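Local coordinates for protein methyltransferase (PDB 2ESR) that probably transfers methyl groups from S-adenosylmethionine to a substrate not yet identified, as a Rossmann-like methyltransferase, at residues 24-29 with 164-169; 59-64 with 68-73; 92-97 with 116-121. All coordinates share one frame; numbering follows the deposited sequence.

Contact 1. Residues 24-29 with 164-169; sequences NMIGPY and VTVYVN
Neither a ring nor an amide lies in the interface where Met25 and Ile26 meet Val164 and Val166, so it has no flat face or edge; the one ring of 164-169, on Tyr167, points to the other side of the sheet. Met25, a selenomethionine, touches both valines. Its chain runs extended to SE and then bends (chi3 65°), which turns the terminal methyl along the strand, from Val164 toward Val166. Here SE rests 3.8 Å from Val164 CG1, while CE comes to 4.1 Å from Val166 CG2, so a single side chain bridges two strand residues that share a face. Beside them, Ile26 CG2 meets Val166 CG2 at 3.9 Å. With chi1 at 65°, CG1 of Ile26 is tucked over its own backbone and CG2 is the branch that faces the strand. The same isoleucine also packs on Met133 and Val135 of strand 132-139 and on Leu103 and Phe105 of strand 101-106. The end of helix 19-26 is thereby seated on the middle of the sheet. Since all four touching residues are buried and meet through methyls and selenium, the contact rests on dispersion and the hydrophobic effect rather than on polar pairing.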
ATOM      1  N   ASN A  24       5.473  -0.666 -24.610  1.00 25.97           N
ATOM      2  CA  ASN A  24       4.990  -1.204 -25.875  1.00 28.97           C
ATOM      3  C   ASN A  24       5.253  -2.703 -25.847  1.00 28.18           C
ATOM      4  O   ASN A  24       4.645  -3.473 -26.591  1.00 29.65           O
ATOM      5  CB  ASN A  24       5.716  -0.567 -27.065  1.00 29.70           C
ATOM      6  CG  ASN A  24       5.203   0.819 -27.381  1.00 34.09           C
ATOM      7  OD1 ASN A  24       4.007   1.087 -27.254  1.00 34.90           O
ATOM      8  ND2 ASN A  24       6.098   1.704 -27.811  1.00 36.10           N
HETATM    9  N   MSE A  25       6.160  -3.110 -24.969  1.00 27.76           N
HETATM   10  CA  MSE A  25       6.507  -4.518 -24.821  1.00 27.20           C
HETATM   11  C   MSE A  25       5.485  -5.260 -23.975  1.00 27.22           C
HETATM   12  O   MSE A  25       5.093  -6.384 -24.297  1.00 29.26           O
HETATM   13  CB  MSE A  25       7.862  -4.668 -24.132  1.00 28.69           C
HETATM   14  CG  MSE A  25       9.067  -4.234 -24.921  1.00 31.41           C
HETATM   15 SE   MSE A  25      10.646  -4.475 -23.823  1.00 35.68          SE
HETATM   16  CE  MSE A  25      10.615  -6.400 -23.656  1.00 29.73           C
ATOM     17  N   ILE A  26       5.060  -4.624 -22.886  1.00 25.06           N
ATOM     18  CA  ILE A  26       4.130  -5.240 -21.949  1.00 24.10           C
ATOM     19  C   ILE A  26       2.717  -4.686 -21.926  1.00 22.74           C
ATOM     20  O   ILE A  26       1.830  -5.291 -21.327  1.00 23.08           O
ATOM     21  CB  ILE A  26       4.664  -5.138 -20.514  1.00 22.95           C
ATOM     22  CG1 ILE A  26       4.718  -3.664 -20.096  1.00 24.21           C
ATOM     23  CG2 ILE A  26       6.048  -5.764 -20.431  1.00 27.38           C
ATOM     24  CD1 ILE A  26       5.040  -3.454 -18.630  1.00 24.18           C
ATOM     25  N   GLY A  27       2.504  -3.533 -22.549  1.00 24.61           N
ATOM     26  CA  GLY A  27       1.176  -2.948 -22.556  1.00 23.04           C
ATOM     27  C   GLY A  27       0.526  -2.938 -23.928  1.00 24.51           C
ATOM     28  O   GLY A  27       0.228  -4.002 -24.478  1.00 26.21           O
ATOM     29  N   PRO A  28       0.299  -1.756 -24.522  1.00 24.18           N
ATOM     30  CA  PRO A  28       0.588  -0.404 -24.030  1.00 23.78           C
ATOM     31  C   PRO A  28      -0.445   0.145 -23.047  1.00 23.95           C
ATOM     32  O   PRO A  28      -0.280   1.239 -22.518  1.00 24.70           O
ATOM     33  CB  PRO A  28       0.657   0.413 -25.316  1.00 24.64           C
ATOM     34  CG  PRO A  28      -0.376  -0.237 -26.157  1.00 25.75           C
ATOM     35  CD  PRO A  28      -0.103  -1.710 -25.940  1.00 24.49           C
ATOM     36  N   TYR A  29      -1.521  -0.604 -22.830  1.00 24.50           N
ATOM     37  CA  TYR A  29      -2.550  -0.197 -21.880  1.00 24.26           C
ATOM     38  C   TYR A  29      -2.864  -1.399 -20.999  1.00 24.05           C
ATOM     39  O   TYR A  29      -2.575  -2.534 -21.370  1.00 23.14           O
ATOM     40  CB  TYR A  29      -3.827   0.268 -22.599  1.00 24.18           C
ATOM     41  CG  TYR A  29      -4.432  -0.776 -23.508  1.00 24.81           C
ATOM     42  CD1 TYR A  29      -3.948  -0.964 -24.800  1.00 25.98           C
ATOM     43  CD2 TYR A  29      -5.454  -1.611 -23.059  1.00 25.27           C
ATOM     44  CE1 TYR A  29      -4.462  -1.956 -25.625  1.00 28.77           C
ATOM     45  CE2 TYR A  29      -5.977  -2.613 -23.877  1.00 29.01           C
ATOM     46  CZ  TYR A  29      -5.475  -2.779 -25.158  1.00 28.37           C
ATOM     47  OH  TYR A  29      -5.970  -3.772 -25.967  1.00 34.36           O
ATOM     48  N   VAL A 164      15.699  -5.003 -21.280  1.00 20.52           N
ATOM     49  CA  VAL A 164      14.491  -5.288 -20.527  1.00 21.67           C
ATOM     50  C   VAL A 164      14.170  -6.757 -20.731  1.00 20.94           C
ATOM     51  O   VAL A 164      14.100  -7.242 -21.860  1.00 21.65           O
ATOM     52  CB  VAL A 164      13.289  -4.444 -21.003  1.00 21.52           C
ATOM     53  CG1 VAL A 164      12.018  -4.916 -20.304  1.00 22.63           C
ATOM     54  CG2 VAL A 164      13.530  -2.971 -20.694  1.00 24.17           C
ATOM     55  N   THR A 165      14.003  -7.464 -19.625  1.00 19.55           N
ATOM     56  CA  THR A 165      13.684  -8.882 -19.657  1.00 19.09           C
ATOM     57  C   THR A 165      12.375  -9.051 -18.899  1.00 18.73           C
ATOM     58  O   THR A 165      12.229  -8.556 -17.783  1.00 19.17           O
ATOM     59  CB  THR A 165      14.774  -9.708 -18.951  1.00 19.68           C
ATOM     60  OG1 THR A 165      16.046  -9.456 -19.568  1.00 22.44           O
ATOM     61  CG2 THR A 165      14.465 -11.200 -19.044  1.00 21.65           C
ATOM     62  N   VAL A 166      11.423  -9.746 -19.502  1.00 16.98           N
ATOM     63  CA  VAL A 166      10.142  -9.954 -18.849  1.00 17.38           C
ATOM     64  C   VAL A 166       9.943 -11.434 -18.575  1.00 17.73           C
ATOM     65  O   VAL A 166      10.034 -12.250 -19.489  1.00 18.76           O
ATOM     66  CB  VAL A 166       8.980  -9.484 -19.734  1.00 17.95           C
ATOM     67  CG1 VAL A 166       7.653  -9.649 -18.979  1.00 19.48           C
ATOM     68  CG2 VAL A 166       9.199  -8.036 -20.165  1.00 19.17           C
ATOM     69  N   TYR A 167       9.691 -11.773 -17.315  1.00 17.55           N
ATOM     70  CA  TYR A 167       9.451 -13.157 -16.927  1.00 17.96           C
ATOM     71  C   TYR A 167       7.962 -13.341 -16.709  1.00 18.56           C
ATOM     72  O   TYR A 167       7.279 -12.425 -16.249  1.00 19.36           O
ATOM     73  CB  TYR A 167      10.167 -13.513 -15.621  1.00 16.92           C
ATOM     74  CG  TYR A 167      11.662 -13.681 -15.747  1.00 17.59           C
ATOM     75  CD1 TYR A 167      12.521 -12.592 -15.619  1.00 16.93           C
ATOM     76  CD2 TYR A 167      12.220 -14.938 -15.986  1.00 19.16           C
ATOM     77  CE1 TYR A 167      13.903 -12.751 -15.724  1.00 17.08           C
ATOM     78  CE2 TYR A 167      13.601 -15.107 -16.095  1.00 18.54           C
ATOM     79  CZ  TYR A 167      14.433 -14.011 -15.961  1.00 19.55           C
ATOM     80  OH  TYR A 167      15.799 -14.182 -16.048  1.00 20.65           O
ATOM     81  N   VAL A 168       7.468 -14.529 -17.040  1.00 18.34           N
ATOM     82  CA  VAL A 168       6.060 -14.850 -16.865  1.00 19.60           C
ATOM     83  C   VAL A 168       5.939 -16.310 -16.453  1.00 20.89           C
ATOM     84  O   VAL A 168       6.882 -17.089 -16.621  1.00 19.87           O
ATOM     85  CB  VAL A 168       5.250 -14.662 -18.177  1.00 19.48           C
ATOM     86  CG1 VAL A 168       5.386 -13.233 -18.686  1.00 17.86           C
ATOM     87  CG2 VAL A 168       5.713 -15.657 -19.229  1.00 21.21           C
ATOM     88  N   ASN A 169       4.777 -16.674 -15.917  1.00 22.12           N
ATOM     89  CA  ASN A 169       4.505 -18.049 -15.502  1.00 25.90           C
ATOM     90  C   ASN A 169       4.253 -18.927 -16.723  1.00 27.52           C
ATOM     91  O   ASN A 169       3.933 -18.433 -17.804  1.00 25.25           O
ATOM     92  CB  ASN A 169       3.275 -18.102 -14.598  1.00 27.49           C
ATOM     93  CG  ASN A 169       3.590 -17.757 -13.163  1.00 29.76           C
ATOM     94  OD1 ASN A 169       2.829 -17.052 -12.502  1.00 32.88           O
ATOM     95  ND2 ASN A 169       4.709 -18.269 -12.662  1.00 33.36           N
TER

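Contact 2. Residues 59-64 with 68-73; sequences LVEKNR and AIIQDN
This is a strand-to-helix contact within one beta-alpha-beta unit, where strand 56-60 turns into helix 64-75 before the chain returns as strand 83-86. Ile70 carries the packing with two branches: CG2 lies 3.7 Å from Leu59 CD2, and CD1 lies 3.8 Å from Glu61 CB. Its CG1 stands opposite the carbonyl carbon (chi1 -66°) and, with the arm extended, CD1 reaches Glu61, while CG2 faces the leucine. Leu85 of strand 83-86 also touches both Leu59 and Ile70. Glu61 packs by its aliphatic part, then folds back at chi2 (56°). The anti lone pair of OE2 receives the backbone N of Asn63 at 3.1 Å, and OE1 accepts a hydrogen bond from Gly41 N, in a loop whose sequence resembles a Rossmann-type glycine motif. Asn63 is the N-cap, its OD1 taking the backbone N of Ala66. Within the start of the helix, Ala68 N donates to Arg64 O over 3.2 Å. Class I methyltransferases often place an acidic residue at the end of this strand to bind the cofactor ribose, and Glu61 occupies a comparable position. Gripped by two backbone N-H groups, its carboxylate is probably held in a fixed orientation between the glycine loop and the helix start.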
ATOM      1  N   LEU A  59       5.265   0.787  -3.967  1.00 17.90           N
ATOM      2  CA  LEU A  59       6.651   1.068  -4.313  1.00 20.37           C
ATOM      3  C   LEU A  59       7.518   0.885  -3.077  1.00 20.21           C
ATOM      4  O   LEU A  59       7.144   1.312  -1.986  1.00 19.94           O
ATOM      5  CB  LEU A  59       6.803   2.504  -4.831  1.00 22.01           C
ATOM      6  CG  LEU A  59       6.165   2.874  -6.174  1.00 24.52           C
ATOM      7  CD1 LEU A  59       4.646   2.919  -6.044  1.00 27.68           C
ATOM      8  CD2 LEU A  59       6.697   4.224  -6.621  1.00 26.99           C
ATOM      9  N   VAL A  60       8.667   0.239  -3.242  1.00 18.60           N
ATOM     10  CA  VAL A  60       9.580   0.038  -2.128  1.00 20.25           C
ATOM     11  C   VAL A  60      10.916   0.646  -2.517  1.00 21.29           C
ATOM     12  O   VAL A  60      11.496   0.279  -3.532  1.00 20.33           O
ATOM     13  CB  VAL A  60       9.806  -1.454  -1.808  1.00 20.31           C
ATOM     14  CG1 VAL A  60      10.682  -1.586  -0.560  1.00 20.43           C
ATOM     15  CG2 VAL A  60       8.474  -2.157  -1.600  1.00 21.22           C
ATOM     16  N   GLU A  61      11.391   1.588  -1.711  1.00 22.87           N
ATOM     17  CA  GLU A  61      12.658   2.254  -1.976  1.00 26.09           C
ATOM     18  C   GLU A  61      13.247   2.679  -0.644  1.00 28.99           C
ATOM     19  O   GLU A  61      12.606   3.398   0.119  1.00 31.04           O
ATOM     20  CB  GLU A  61      12.434   3.475  -2.878  1.00 26.27           C
ATOM     21  CG  GLU A  61      13.687   4.306  -3.135  1.00 28.16           C
ATOM     22  CD  GLU A  61      14.819   3.484  -3.719  1.00 31.29           C
ATOM     23  OE1 GLU A  61      14.625   2.881  -4.798  1.00 31.78           O
ATOM     24  OE2 GLU A  61      15.903   3.438  -3.097  1.00 31.32           O
ATOM     25  N   LYS A  62      14.469   2.227  -0.372  1.00 30.59           N
ATOM     26  CA  LYS A  62      15.149   2.534   0.885  1.00 34.58           C
ATOM     27  C   LYS A  62      15.880   3.875   0.952  1.00 35.47           C
ATOM     28  O   LYS A  62      16.024   4.448   2.034  1.00 36.15           O
ATOM     29  CB  LYS A  62      16.134   1.413   1.224  1.00 36.23           C
ATOM     30  CG  LYS A  62      15.782   0.637   2.483  1.00 41.77           C
ATOM     31  CD  LYS A  62      15.639   1.565   3.685  1.00 44.08           C
ATOM     32  CE  LYS A  62      15.266   0.799   4.941  1.00 44.22           C
ATOM     33  NZ  LYS A  62      14.968   1.717   6.069  1.00 46.52           N
ATOM     34  N   ASN A  63      16.345   4.373  -0.190  1.00 36.55           N
ATOM     35  CA  ASN A  63      17.071   5.645  -0.233  1.00 37.08           C
ATOM     36  C   ASN A  63      16.161   6.838   0.064  1.00 37.51           C
ATOM     37  O   ASN A  63      15.074   6.965  -0.502  1.00 36.91           O
ATOM     38  CB  ASN A  63      17.740   5.821  -1.599  1.00 37.38           C
ATOM     39  CG  ASN A  63      18.510   7.123  -1.712  1.00 38.95           C
ATOM     40  OD1 ASN A  63      17.924   8.205  -1.748  1.00 39.61           O
ATOM     41  ND2 ASN A  63      19.833   7.024  -1.769  1.00 39.20           N
ATOM     42  N   ARG A  64      16.621   7.715   0.951  1.00 37.71           N
ATOM     43  CA  ARG A  64      15.850   8.888   1.348  1.00 38.15           C
ATOM     44  C   ARG A  64      15.614   9.897   0.230  1.00 36.27           C
ATOM     45  O   ARG A  64      14.529  10.460   0.119  1.00 35.65           O
ATOM     46  CB  ARG A  64      16.532   9.585   2.529  1.00 40.88           C
ATOM     47  CG  ARG A  64      16.702   8.695   3.750  1.00 46.54           C
ATOM     48  CD  ARG A  64      17.089   9.507   4.976  1.00 49.40           C
ATOM     49  NE  ARG A  64      16.069  10.496   5.316  1.00 53.23           N
ATOM     50  CZ  ARG A  64      14.820  10.198   5.668  1.00 55.09           C
ATOM     51  NH1 ARG A  64      14.428   8.931   5.730  1.00 55.59           N
ATOM     52  NH2 ARG A  64      13.961  11.167   5.958  1.00 56.01           N
ATOM     53  N   ALA A  68      11.967  11.050  -1.647  1.00 32.73           N
ATOM     54  CA  ALA A  68      11.500  12.416  -1.827  1.00 32.93           C
ATOM     55  C   ALA A  68      11.026  12.611  -3.262  1.00 32.38           C
ATOM     56  O   ALA A  68       9.960  13.178  -3.507  1.00 31.31           O
ATOM     57  CB  ALA A  68      12.617  13.395  -1.497  1.00 33.66           C
ATOM     58  N   ILE A  69      11.819  12.126  -4.211  1.00 31.47           N
ATOM     59  CA  ILE A  69      11.470  12.258  -5.617  1.00 31.64           C
ATOM     60  C   ILE A  69      10.173  11.522  -5.921  1.00 30.70           C
ATOM     61  O   ILE A  69       9.287  12.058  -6.582  1.00 31.76           O
ATOM     62  CB  ILE A  69      12.596  11.717  -6.511  1.00 31.18           C
ATOM     63  CG1 ILE A  69      13.868  12.532  -6.273  1.00 31.88           C
ATOM     64  CG2 ILE A  69      12.188  11.794  -7.977  1.00 32.61           C
ATOM     65  CD1 ILE A  69      15.082  12.022  -7.012  1.00 32.38           C
ATOM     66  N   ILE A  70      10.060  10.294  -5.427  1.00 31.45           N
ATOM     67  CA  ILE A  70       8.860   9.503  -5.658  1.00 32.04           C
ATOM     68  C   ILE A  70       7.622  10.226  -5.152  1.00 31.87           C
ATOM     69  O   ILE A  70       6.631  10.353  -5.866  1.00 30.52           O
ATOM     70  CB  ILE A  70       8.942   8.138  -4.951  1.00 32.69           C
ATOM     71  CG1 ILE A  70      10.050   7.290  -5.574  1.00 32.80           C
ATOM     72  CG2 ILE A  70       7.602   7.429  -5.050  1.00 33.93           C
ATOM     73  CD1 ILE A  70      10.277   5.970  -4.861  1.00 32.33           C
ATOM     74  N   GLN A  71       7.684  10.696  -3.911  1.00 33.58           N
ATOM     75  CA  GLN A  71       6.560  11.396  -3.308  1.00 36.67           C
ATOM     76  C   GLN A  71       6.117  12.591  -4.144  1.00 37.41           C
ATOM     77  O   GLN A  71       4.919  12.832  -4.304  1.00 37.68           O
ATOM     78  CB  GLN A  71       6.926  11.827  -1.883  1.00 38.02           C
ATOM     79  CG  GLN A  71       6.993  10.647  -0.919  1.00 40.60           C
ATOM     80  CD  GLN A  71       7.549  11.011   0.445  1.00 42.81           C
ATOM     81  OE1 GLN A  71       7.072  11.937   1.097  1.00 45.19           O
ATOM     82  NE2 GLN A  71       8.563  10.275   0.886  1.00 44.38           N
ATOM     83  N   ASP A  72       7.078  13.328  -4.688  1.00 39.09           N
ATOM     84  CA  ASP A  72       6.760  14.483  -5.521  1.00 40.95           C
ATOM     85  C   ASP A  72       6.104  14.042  -6.829  1.00 40.57           C
ATOM     86  O   ASP A  72       5.090  14.606  -7.239  1.00 40.55           O
ATOM     87  CB  ASP A  72       8.028  15.288  -5.821  1.00 43.30           C
ATOM     88  CG  ASP A  72       8.563  16.015  -4.598  1.00 47.18           C
ATOM     89  OD1 ASP A  72       9.675  16.581  -4.682  1.00 49.25           O
ATOM     90  OD2 ASP A  72       7.872  16.028  -3.554  1.00 49.21           O
ATOM     91  N   ASN A  73       6.682  13.032  -7.479  1.00 40.24           N
ATOM     92  CA  ASN A  73       6.141  12.526  -8.738  1.00 40.29           C
ATOM     93  C   ASN A  73       4.720  12.001  -8.560  1.00 40.28           C
ATOM     94  O   ASN A  73       3.883  12.136  -9.449  1.00 39.86           O
ATOM     95  CB  ASN A  73       7.020  11.400  -9.303  1.00 40.78           C
ATOM     96  CG  ASN A  73       8.364  11.894  -9.810  1.00 40.90           C
ATOM     97  OD1 ASN A  73       8.444  12.898 -10.514  1.00 41.66           O
ATOM     98  ND2 ASN A  73       9.425  11.175  -9.468  1.00 42.34           N
TER

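Contact 3. Residues 92-97 with 116-121; sequences RAIDCL and VATIEA
Between segments 92-97 and 116-121 the nearest CA atoms are those of Ile94 and Ala121, 7.4 Å apart. Into this gap Ile94 sends its side chain, the single one from 92-97 to make contact. Its CG1 arm is extended (chi2 174°), so that CD1 arrives end-on at the second helix and lands between two residues one turn apart: Thr118 CG2 at 3.8 Å and Ala121 CB at 4.0 Å. Ala121 offers only its CB, consistent with the short spacing here, and the threonine offers its methyl. With OG1 of Thr118 beside the backbone N (chi1 -59°), CG2 is the branch that lies anti to that N, and OG1 is hydrogen-bonded to the carbonyl oxygen of Thr114 in the preceding turn. The residue is thus split, its polar arm satisfied by its own helix and its methyl given to the isoleucine, whose side chain it meets at a slant. Thr118 also packs on Leu38 of strand 34-38 and Leu106 of strand 101-106, connecting helix 111-124 to the sheet. Leu127 adds a further apolar neighbour to Ile94. On another side of helix 90-96, Arg92 and Cys96 pack against Cys96 and Arg92 of the second subunit, so this helix joins the subunit interface to the core. Two helices lying side by side on one face of a central, mainly parallel sheet, each linking successive strands, are the arrangement of the Rossmann-like alpha/beta/alpha sandwich of class I methyltransferases.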
ATOM      1  N   ARG A  92      12.766  -7.312   3.335  1.00 33.18           N
ATOM      2  CA  ARG A  92      11.839  -7.125   4.444  1.00 32.03           C
ATOM      3  C   ARG A  92      10.441  -6.898   3.883  1.00 30.29           C
ATOM      4  O   ARG A  92       9.462  -7.461   4.373  1.00 28.99           O
ATOM      5  CB  ARG A  92      12.249  -5.906   5.275  1.00 34.67           C
ATOM      6  CG  ARG A  92      13.557  -6.044   6.027  1.00 38.46           C
ATOM      7  CD  ARG A  92      14.221  -4.681   6.194  1.00 39.82           C
ATOM      8  NE  ARG A  92      13.294  -3.647   6.654  1.00 39.46           N
ATOM      9  CZ  ARG A  92      13.550  -2.345   6.618  1.00 33.49           C
ATOM     10  NH1 ARG A  92      14.701  -1.907   6.141  1.00 37.81           N
ATOM     11  NH2 ARG A  92      12.658  -1.478   7.070  1.00 41.57           N
ATOM     12  N   ALA A  93      10.360  -6.062   2.851  1.00 27.60           N
ATOM     13  CA  ALA A  93       9.089  -5.743   2.217  1.00 26.31           C
ATOM     14  C   ALA A  93       8.356  -6.996   1.757  1.00 25.56           C
ATOM     15  O   ALA A  93       7.184  -7.179   2.071  1.00 23.58           O
ATOM     16  CB  ALA A  93       9.314  -4.792   1.030  1.00 24.68           C
ATOM     17  N   ILE A  94       9.049  -7.865   1.026  1.00 23.42           N
ATOM     18  CA  ILE A  94       8.436  -9.087   0.528  1.00 25.62           C
ATOM     19  C   ILE A  94       7.774  -9.917   1.632  1.00 25.88           C
ATOM     20  O   ILE A  94       6.746 -10.550   1.405  1.00 25.33           O
ATOM     21  CB  ILE A  94       9.475  -9.943  -0.243  1.00 26.39           C
ATOM     22  CG1 ILE A  94       9.890  -9.197  -1.516  1.00 27.39           C
ATOM     23  CG2 ILE A  94       8.885 -11.306  -0.602  1.00 26.87           C
ATOM     24  CD1 ILE A  94      11.007  -9.869  -2.299  1.00 28.17           C
ATOM     25  N   ASP A  95       8.348  -9.899   2.830  1.00 26.21           N
ATOM     26  CA  ASP A  95       7.785 -10.655   3.946  1.00 28.02           C
ATOM     27  C   ASP A  95       6.529 -10.015   4.535  1.00 27.75           C
ATOM     28  O   ASP A  95       5.784 -10.662   5.272  1.00 28.12           O
ATOM     29  CB  ASP A  95       8.833 -10.822   5.051  1.00 32.70           C
ATOM     30  CG  ASP A  95       9.933 -11.792   4.666  1.00 37.16           C
ATOM     31  OD1 ASP A  95       9.606 -12.959   4.363  1.00 40.14           O
ATOM     32  OD2 ASP A  95      11.119 -11.393   4.670  1.00 41.17           O
ATOM     33  N   CYS A  96       6.287  -8.752   4.205  1.00 25.21           N
ATOM     34  CA  CYS A  96       5.131  -8.041   4.734  1.00 25.10           C
ATOM     35  C   CYS A  96       3.995  -7.867   3.725  1.00 25.05           C
ATOM     36  O   CYS A  96       2.875  -7.523   4.100  1.00 23.00           O
ATOM     37  CB  CYS A  96       5.569  -6.674   5.258  1.00 26.82           C
ATOM     38  SG  CYS A  96       6.823  -6.772   6.558  1.00 35.60           S
ATOM     39  N   LEU A  97       4.288  -8.109   2.451  1.00 24.28           N
ATOM     40  CA  LEU A  97       3.284  -7.981   1.392  1.00 24.82           C
ATOM     41  C   LEU A  97       2.288  -9.135   1.444  1.00 23.56           C
ATOM     42  O   LEU A  97       2.627 -10.229   1.887  1.00 22.38           O
ATOM     43  CB  LEU A  97       3.972  -7.962   0.027  1.00 25.45           C
ATOM     44  CG  LEU A  97       5.007  -6.857  -0.173  1.00 26.31           C
ATOM     45  CD1 LEU A  97       5.709  -7.045  -1.517  1.00 27.46           C
ATOM     46  CD2 LEU A  97       4.322  -5.506  -0.102  1.00 26.63           C
ATOM     47  N   VAL A 116      17.382 -12.747  -9.397  1.00 15.01           N
ATOM     48  CA  VAL A 116      17.085 -14.155  -9.147  1.00 16.08           C
ATOM     49  C   VAL A 116      16.569 -14.371  -7.717  1.00 16.06           C
ATOM     50  O   VAL A 116      15.534 -15.009  -7.503  1.00 13.17           O
ATOM     51  CB  VAL A 116      18.339 -15.028  -9.390  1.00 16.55           C
ATOM     52  CG1 VAL A 116      18.062 -16.473  -8.992  1.00 19.02           C
ATOM     53  CG2 VAL A 116      18.729 -14.963 -10.860  1.00 16.85           C
ATOM     54  N   ALA A 117      17.276 -13.827  -6.735  1.00 14.36           N
ATOM     55  CA  ALA A 117      16.864 -13.996  -5.349  1.00 14.10           C
ATOM     56  C   ALA A 117      15.481 -13.400  -5.100  1.00 13.20           C
ATOM     57  O   ALA A 117      14.668 -13.986  -4.390  1.00 14.15           O
ATOM     58  CB  ALA A 117      17.883 -13.342  -4.420  1.00 14.67           C
ATOM     59  N   THR A 118      15.214 -12.238  -5.689  1.00 13.16           N
ATOM     60  CA  THR A 118      13.928 -11.583  -5.473  1.00 15.25           C
ATOM     61  C   THR A 118      12.764 -12.342  -6.101  1.00 14.55           C
ATOM     62  O   THR A 118      11.719 -12.492  -5.478  1.00 15.60           O
ATOM     63  CB  THR A 118      13.958 -10.128  -5.987  1.00 17.34           C
ATOM     64  OG1 THR A 118      14.987  -9.413  -5.285  1.00 18.55           O
ATOM     65  CG2 THR A 118      12.620  -9.434  -5.737  1.00 20.10           C
ATOM     66  N   ILE A 119      12.938 -12.821  -7.331  1.00 13.98           N
ATOM     67  CA  ILE A 119      11.865 -13.566  -7.987  1.00 14.77           C
ATOM     68  C   ILE A 119      11.618 -14.875  -7.237  1.00 17.62           C
ATOM     69  O   ILE A 119      10.473 -15.306  -7.075  1.00 16.44           O
ATOM     70  CB  ILE A 119      12.201 -13.822  -9.471  1.00 14.40           C
ATOM     71  CG1 ILE A 119      12.227 -12.476 -10.208  1.00 16.31           C
ATOM     72  CG2 ILE A 119      11.171 -14.756 -10.096  1.00 17.74           C
ATOM     73  CD1 ILE A 119      12.594 -12.560 -11.668  1.00 17.16           C
ATOM     74  N   GLU A 120      12.690 -15.508  -6.767  1.00 17.17           N
ATOM     75  CA  GLU A 120      12.532 -16.739  -5.999  1.00 17.88           C
ATOM     76  C   GLU A 120      11.740 -16.444  -4.726  1.00 17.44           C
ATOM     77  O   GLU A 120      10.856 -17.214  -4.346  1.00 18.52           O
ATOM     78  CB  GLU A 120      13.896 -17.318  -5.626  1.00 19.73           C
ATOM     79  CG  GLU A 120      14.649 -17.938  -6.785  1.00 24.85           C
ATOM     80  CD  GLU A 120      14.120 -19.313  -7.166  1.00 31.14           C
ATOM     81  OE1 GLU A 120      14.636 -19.900  -8.143  1.00 34.78           O
ATOM     82  OE2 GLU A 120      13.195 -19.810  -6.487  1.00 35.62           O
ATOM     83  N   ALA A 121      12.047 -15.320  -4.078  1.00 16.27           N
ATOM     84  CA  ALA A 121      11.355 -14.952  -2.850  1.00 17.85           C
ATOM     85  C   ALA A 121       9.891 -14.631  -3.108  1.00 18.49           C
ATOM     86  O   ALA A 121       9.016 -15.053  -2.345  1.00 19.51           O
ATOM     87  CB  ALA A 121      12.042 -13.765  -2.185  1.00 19.05           C
TER

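How the contacts relate
Contacts 1 and 2 each include a strand of one mixed sheet; contact 3 joins two helices packed on it. Contact 1 pairs segments distant in sequence, so both others fall between its ends; contact 2 is complete before contact 3 begins. The centres of contacts 1 and 2 lie about 24 Å apart, on opposite sides of the chain's centre, and the two contacts do not touch. Contact 3 adjoins both, about 20 Å from contact 1 and about 19 Å from contact 2, centre to centre. Tyr167 CD1 meets Ile119 CD1 at 4.0 Å, and Val60 CG2 meets Ala93 CB at 3.8 Å. Two strands thus pack on helices 111-124 and 90-96, consistent with a layered Rossmann-like core.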